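Local coordinates for uncharacterized protein YGR203W (Saccharomyces cerevisiae, PDB 3FS5) that acts as a protein phosphatase of the MPI phosphatase family, built on a rhodanese-like domain related to the Cdc25 catalytic domain, at residues 14-19 with 25-30. Residues are numbered along the deposited sequence; the frame is centred on the assembly and turned at random.
Sequences PTELHR and HTTTLR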
ATOM      1  N   PRO A  14       0.752   8.903  -7.246  1.00 21.17           N
ATOM      2  CA  PRO A  14       2.003   9.060  -6.497  1.00 21.54           C
ATOM      3  C   PRO A  14       2.139  10.438  -5.844  1.00 21.95           C
ATOM      4  O   PRO A  14       2.620  10.550  -4.714  1.00 20.05           O
ATOM      5  CB  PRO A  14       3.077   8.835  -7.565  1.00 23.15           C
ATOM      6  CG  PRO A  14       2.410   7.914  -8.529  1.00 25.49           C
ATOM      7  CD  PRO A  14       1.020   8.472  -8.629  1.00 23.25           C
ATOM      8  N   THR A  15       1.729  11.481  -6.564  1.00 21.93           N
ATOM      9  CA  THR A  15       1.815  12.846  -6.049  1.00 21.80           C
ATOM     10  C   THR A  15       0.976  13.042  -4.788  1.00 20.54           C
ATOM     11  O   THR A  15       1.367  13.789  -3.894  1.00 19.72           O
ATOM     12  CB  THR A  15       1.379  13.892  -7.116  1.00 24.34           C
ATOM     13  OG1 THR A  15       0.057  13.595  -7.578  1.00 26.01           O
ATOM     14  CG2 THR A  15       2.333  13.873  -8.300  1.00 24.97           C
ATOM     15  N   GLU A  16      -0.176  12.379  -4.706  1.00 20.81           N
ATOM     16  CA  GLU A  16      -1.015  12.519  -3.519  1.00 20.73           C
ATOM     17  C   GLU A  16      -0.444  11.737  -2.335  1.00 20.88           C
ATOM     18  O   GLU A  16      -0.509  12.199  -1.199  1.00 20.71           O
ATOM     19  CB  GLU A  16      -2.456  12.078  -3.797  1.00 25.52           C
ATOM     20  CG  GLU A  16      -3.383  12.353  -2.613  1.00 34.37           C
ATOM     21  CD  GLU A  16      -4.858  12.404  -2.986  1.00 39.49           C
ATOM     22  OE1 GLU A  16      -5.676  12.722  -2.093  1.00 42.21           O
ATOM     23  OE2 GLU A  16      -5.200  12.129  -4.159  1.00 41.52           O
ATOM     24  N   LEU A  17       0.114  10.554  -2.587  1.00 18.32           N
ATOM     25  CA  LEU A  17       0.702   9.780  -1.497  1.00 17.80           C
ATOM     26  C   LEU A  17       1.897  10.549  -0.946  1.00 17.75           C
ATOM     27  O   LEU A  17       2.097  10.624   0.264  1.00 16.87           O
ATOM     28  CB  LEU A  17       1.170   8.401  -1.979  1.00 16.37           C
ATOM     29  CG  LEU A  17       1.961   7.581  -0.950  1.00 16.35           C
ATOM     30  CD1 LEU A  17       1.138   7.409   0.326  1.00 15.57           C
ATOM     31  CD2 LEU A  17       2.326   6.221  -1.543  1.00 16.97           C
ATOM     32  N   HIS A  18       2.687  11.125  -1.842  1.00 16.83           N
ATOM     33  CA  HIS A  18       3.857  11.881  -1.428  1.00 18.51           C
ATOM     34  C   HIS A  18       3.444  13.033  -0.517  1.00 17.32           C
ATOM     35  O   HIS A  18       4.121  13.332   0.462  1.00 17.87           O
ATOM     36  CB  HIS A  18       4.606  12.409  -2.660  1.00 19.08           C
ATOM     37  CG  HIS A  18       5.747  13.315  -2.324  1.00 21.96           C
ATOM     38  ND1 HIS A  18       5.599  14.678  -2.194  1.00 23.55           N
ATOM     39  CD2 HIS A  18       7.044  13.048  -2.044  1.00 24.14           C
ATOM     40  CE1 HIS A  18       6.755  15.212  -1.845  1.00 24.73           C
ATOM     41  NE2 HIS A  18       7.648  14.245  -1.747  1.00 25.38           N
ATOM     42  N   ARG A  19       2.326  13.671  -0.837  1.00 17.61           N
ATOM     43  CA  ARG A  19       1.836  14.777  -0.027  1.00 19.55           C
ATOM     44  C   ARG A  19       1.458  14.252   1.360  1.00 19.82           C
ATOM     45  O   ARG A  19       1.793  14.864   2.373  1.00 20.65           O
ATOM     46  CB  ARG A  19       0.626  15.432  -0.699  1.00 22.09           C
ATOM     47  CG  ARG A  19       0.136  16.686   0.007  1.00 28.19           C
ATOM     48  CD  ARG A  19      -1.016  17.345  -0.746  1.00 32.93           C
ATOM     49  NE  ARG A  19      -1.602  18.441   0.025  1.00 40.95           N
ATOM     50  CZ  ARG A  19      -1.053  19.645   0.174  1.00 44.00           C
ATOM     51  NH1 ARG A  19      -1.671  20.567   0.905  1.00 44.59           N
ATOM     52  NH2 ARG A  19       0.102  19.937  -0.416  1.00 45.78           N
ATOM     53  N   HIS A  25      -0.174  12.532   7.439  1.00 25.08           N
ATOM     54  CA  HIS A  25      -1.563  12.085   7.479  1.00 25.81           C
ATOM     55  C   HIS A  25      -2.245  12.461   6.172  1.00 25.84           C
ATOM     56  O   HIS A  25      -1.667  13.180   5.348  1.00 26.17           O
ATOM     57  CB  HIS A  25      -2.297  12.734   8.660  1.00 28.36           C
ATOM     58  CG  HIS A  25      -2.125  14.219   8.734  1.00 28.25           C
ATOM     59  ND1 HIS A  25      -2.630  15.075   7.780  1.00 29.60           N
ATOM     60  CD2 HIS A  25      -1.466  14.996   9.627  1.00 29.44           C
ATOM     61  CE1 HIS A  25      -2.287  16.316   8.080  1.00 30.51           C
ATOM     62  NE2 HIS A  25      -1.581  16.296   9.195  1.00 30.35           N
ATOM     63  N   THR A  26      -3.465  11.975   5.969  1.00 25.41           N
ATOM     64  CA  THR A  26      -4.185  12.297   4.744  1.00 26.61           C
ATOM     65  C   THR A  26      -4.551  13.777   4.754  1.00 29.18           C
ATOM     66  O   THR A  26      -4.722  14.386   5.812  1.00 28.58           O
ATOM     67  CB  THR A  26      -5.472  11.468   4.586  1.00 24.20           C
ATOM     68  OG1 THR A  26      -6.402  11.832   5.612  1.00 23.24           O
ATOM     69  CG2 THR A  26      -5.162   9.976   4.675  1.00 22.06           C
ATOM     70  N   THR A  27      -4.678  14.345   3.565  1.00 33.25           N
ATOM     71  CA  THR A  27      -4.992  15.758   3.414  1.00 38.87           C
ATOM     72  C   THR A  27      -6.410  16.141   3.831  1.00 39.63           C
ATOM     73  O   THR A  27      -6.604  17.114   4.556  1.00 41.20           O
ATOM     74  CB  THR A  27      -4.770  16.197   1.957  1.00 40.51           C
ATOM     75  OG1 THR A  27      -5.602  15.413   1.093  1.00 45.96           O
ATOM     76  CG2 THR A  27      -3.318  15.989   1.559  1.00 39.90           C
ATOM     77  N   THR A  28      -7.393  15.369   3.383  1.00 41.44           N
ATOM     78  CA  THR A  28      -8.796  15.643   3.688  1.00 43.41           C
ATOM     79  C   THR A  28      -9.235  15.481   5.144  1.00 42.64           C
ATOM     80  O   THR A  28      -9.647  16.449   5.780  1.00 43.22           O
ATOM     81  CB  THR A  28      -9.726  14.777   2.802  1.00 44.72           C
ATOM     82  OG1 THR A  28      -9.677  15.255   1.452  1.00 47.08           O
ATOM     83  CG2 THR A  28     -11.165  14.840   3.302  1.00 46.98           C
ATOM     84  N   LEU A  29      -9.152  14.263   5.670  1.00 41.66           N
ATOM     85  CA  LEU A  29      -9.591  13.996   7.037  1.00 38.69           C
ATOM     86  C   LEU A  29      -8.483  13.910   8.081  1.00 37.29           C
ATOM     87  O   LEU A  29      -8.754  13.649   9.255  1.00 35.23           O
ATOM     88  CB  LEU A  29     -10.411  12.705   7.058  1.00 40.54           C
ATOM     89  CG  LEU A  29     -11.603  12.666   6.093  1.00 42.59           C
ATOM     90  CD1 LEU A  29     -12.175  11.256   6.027  1.00 42.29           C
ATOM     91  CD2 LEU A  29     -12.660  13.660   6.548  1.00 42.61           C
ATOM     92  N   ARG A  30      -7.241  14.128   7.661  1.00 35.35           N
ATOM     93  CA  ARG A  30      -6.109  14.066   8.576  1.00 33.55           C
ATOM     94  C   ARG A  30      -6.029  12.704   9.257  1.00 31.14           C
ATOM     95  O   ARG A  30      -5.665  12.606  10.430  1.00 30.92           O
ATOM     96  CB  ARG A  30      -6.225  15.156   9.642  1.00 39.12           C
ATOM     97  CG  ARG A  30      -6.040  16.580   9.134  1.00 44.81           C
ATOM     98  CD  ARG A  30      -6.485  17.563  10.205  1.00 49.92           C
ATOM     99  NE  ARG A  30      -5.994  17.156  11.519  1.00 56.06           N
ATOM    100  CZ  ARG A  30      -6.498  17.576  12.675  1.00 58.14           C
ATOM    101  NH1 ARG A  30      -5.982  17.145  13.819  1.00 59.59           N
ATOM    102  NH2 ARG A  30      -7.521  18.422  12.690  1.00 59.37           N
TER
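Thr27 packs against Arg19 and comes near Glu16 across a small surface contact that buries 134 Å² in all, where the loop after helix 14-23 comes back beside the helix it has just left. Along 25-30, His25 comes first and bonds within the loop: His25 ND1 donates to Thr26 O at 3.0 Å with an N-H...O angle of 161°, the acceptor lying close to the imidazole plane while the donor sits well above the carbonyl plane. Arg30 CB lies 4.0 Å above one face of the His25 ring, toward its rim. Thr26 OG1 is hydrogen-bonded to Glu31 N. Thr27, whose CB points at the helix, carries the contact with its methyl group. Thr27 CG2 lies 3.4 Å from Arg19 NE, at the guanidinium edge and near its plane, and packs on Arg19 CD as well, so the touch is by van der Waals packing. Arg19 reaches it because CG is anti to the backbone N (chi1 -174°) and the chain runs extended to NE, crossing the threonine side chain at about a right angle. The other branch, Thr27 OG1, approaches Glu16 OE1 only to 4.2 Å, too far for a hydrogen bond; none joins the two segments. Farther along, Leu29 touches Arg117 of strand 116-121. Thr26 and Thr27 both also pack on Trp20, the residue after Arg19 in the helix, and Thr26 touches Asn85 of strand 84-88. The helix turns Leu17 inward onto Trp128 of helix 124-132, Leu121 of strand 116-121 and Ile87 of strand 84-88, while the loop leads on into strand 33-37 of the parallel rhodanese sheet.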